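Local coordinates for protein phenol hydroxylase component phL (Pseudomonas stutzeri, PDB 3U52) that probably serves as the non-catalytic beta subunit of the hydroxylase in a multicomponent phenol hydroxylase, which adds oxygen to phenolic substrates, at residues 125-130 and 166-171. Residues are numbered along the deposited sequence; the frame is centred on the assembly and turned at random.
Sequences PLRHVE and YLSRIA
The hydroxyl of Ser-168 sits between its own helix and the side chain of Arg-127: OG is hydrogen-bonded to the carbonyl of Gly-164, one turn back, while Arg-127 CD lies 3.3 Å from Ser-168 OG, a methylene resting on an oxygen. No hydrogen bond joins the two segments. With CG set between backbone N and carbonyl carbon (chi1 55°) and the chain extended as far as NE, Arg-127 carries its guanidinium past the serine to an acidic side chain of another protein chain, where NH2 forms a salt bridge. His-128 CE1 lies 3.5 Å above one face of that guanidinium, toward its rim.

Leu-167 supplies the apolar half. Its CD1 approaches the backbone at Arg-127 N (3.6 Å) and the side chain of Leu-126 at CB (3.9 Å). The Glu-130 side chain crosses that of Leu-167 at about a right angle, CG 4.1 Å from Leu-167 CD1.

Segments 126-130 and 166-171 run nearly antiparallel (158°), axes 9.7 Å apart, within a helical bundle. Packing alone joins them; Glu-130 OE1 adds a salt bridge to Arg-160 on the same partner helix, 147-175, and OE2 a hydrogen bond to the Tyr-227 hydroxyl on helix 211-240, whereas Arg-127 spends its charge on the subunit interface.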
# COMPACT_ATOMS: atom_id res chain seq x y z
N PRO D 125 -41.45 2.40 1.53
CA PRO D 125 -41.55 3.79 1.06
C PRO D 125 -40.63 4.81 1.77
O PRO D 125 -40.42 5.91 1.25
CB PRO D 125 -43.05 4.14 1.22
CG PRO D 125 -43.77 2.77 1.28
CD PRO D 125 -42.74 1.90 2.04
N LEU D 126 -40.04 4.42 2.89
CA LEU D 126 -38.96 5.18 3.49
C LEU D 126 -37.78 5.46 2.53
O LEU D 126 -37.04 6.39 2.80
CB LEU D 126 -38.43 4.48 4.75
CG LEU D 126 -39.40 4.28 5.93
CD1 LEU D 126 -38.65 3.65 7.12
CD2 LEU D 126 -39.95 5.62 6.34
N ARG D 127 -37.60 4.69 1.45
CA ARG D 127 -36.59 5.10 0.46
C ARG D 127 -36.81 6.49 -0.09
O ARG D 127 -35.87 7.14 -0.54
CB ARG D 127 -36.50 4.13 -0.72
CG ARG D 127 -37.79 3.85 -1.46
CD ARG D 127 -37.56 2.85 -2.58
NE ARG D 127 -38.79 2.72 -3.34
CZ ARG D 127 -38.90 2.83 -4.66
NH1 ARG D 127 -37.83 2.99 -5.43
NH2 ARG D 127 -40.10 2.70 -5.21
N HIS D 128 -38.08 6.93 -0.13
CA HIS D 128 -38.40 8.26 -0.67
C HIS D 128 -38.00 9.37 0.31
O HIS D 128 -37.57 10.49 -0.04
CB HIS D 128 -39.89 8.32 -1.02
CG HIS D 128 -40.34 7.24 -1.96
ND1 HIS D 128 -39.88 7.14 -3.26
CD2 HIS D 128 -41.21 6.22 -1.79
CE1 HIS D 128 -40.47 6.12 -3.85
NE2 HIS D 128 -41.29 5.55 -2.98
N VAL D 129 -38.05 9.03 1.58
CA VAL D 129 -37.62 9.92 2.65
C VAL D 129 -36.10 10.03 2.59
O VAL D 129 -35.53 11.13 2.69
CB VAL D 129 -38.12 9.38 4.01
CG1 VAL D 129 -37.59 10.22 5.21
CG2 VAL D 129 -39.66 9.32 4.01
N GLU D 130 -35.42 8.88 2.40
CA GLU D 130 -33.95 8.85 2.22
C GLU D 130 -33.54 9.74 1.04
O GLU D 130 -32.52 10.48 1.10
CB GLU D 130 -33.49 7.39 2.00
CG GLU D 130 -33.63 6.53 3.27
CD GLU D 130 -32.97 7.15 4.52
OE1 GLU D 130 -31.80 7.57 4.41
OE2 GLU D 130 -33.61 7.26 5.62
N TYR D 166 -30.49 -0.02 -0.20
CA TYR D 166 -30.85 -1.20 0.61
C TYR D 166 -32.36 -1.44 0.76
O TYR D 166 -32.82 -2.59 0.60
CB TYR D 166 -30.22 -1.13 1.99
CG TYR D 166 -28.74 -1.44 1.93
CD1 TYR D 166 -27.82 -0.70 2.66
CD2 TYR D 166 -28.28 -2.48 1.14
CE1 TYR D 166 -26.44 -1.00 2.59
CE2 TYR D 166 -26.91 -2.79 1.06
CZ TYR D 166 -26.01 -2.04 1.77
OH TYR D 166 -24.67 -2.34 1.70
N LEU D 167 -33.12 -0.39 1.07
CA LEU D 167 -34.60 -0.50 1.24
C LEU D 167 -35.24 -0.91 -0.09
O LEU D 167 -36.09 -1.81 -0.14
CB LEU D 167 -35.20 0.81 1.80
CG LEU D 167 -34.94 1.24 3.25
CD1 LEU D 167 -35.25 2.74 3.44
CD2 LEU D 167 -35.70 0.37 4.25
N SER D 168 -34.82 -0.29 -1.19
CA SER D 168 -35.15 -0.74 -2.53
C SER D 168 -34.92 -2.24 -2.79
O SER D 168 -35.76 -2.93 -3.40
CB SER D 168 -34.36 0.05 -3.55
OG SER D 168 -34.67 1.41 -3.41
N ARG D 169 -33.76 -2.74 -2.37
CA ARG D 169 -33.42 -4.12 -2.63
C ARG D 169 -34.27 -5.11 -1.86
O ARG D 169 -34.48 -6.24 -2.30
CB ARG D 169 -31.95 -4.35 -2.29
CG ARG D 169 -31.04 -3.84 -3.40
CD ARG D 169 -29.92 -4.81 -3.48
NE ARG D 169 -28.75 -4.17 -2.97
CZ ARG D 169 -27.69 -4.78 -2.45
NH1 ARG D 169 -27.63 -6.10 -2.27
NH2 ARG D 169 -26.71 -3.99 -2.08
N ILE D 170 -34.74 -4.72 -0.70
CA ILE D 170 -35.70 -5.55 0.02
C ILE D 170 -36.92 -5.78 -0.87
O ILE D 170 -37.41 -6.91 -1.01
CB ILE D 170 -36.13 -4.85 1.31
CG1 ILE D 170 -34.96 -4.83 2.31
CG2 ILE D 170 -37.39 -5.52 1.86
CD1 ILE D 170 -35.29 -4.22 3.63
N ALA D 171 -37.40 -4.72 -1.52
CA ALA D 171 -38.56 -4.86 -2.39
C ALA D 171 -38.22 -5.72 -3.58
O ALA D 171 -39.04 -6.56 -3.98
CB ALA D 171 -39.05 -3.52 -2.83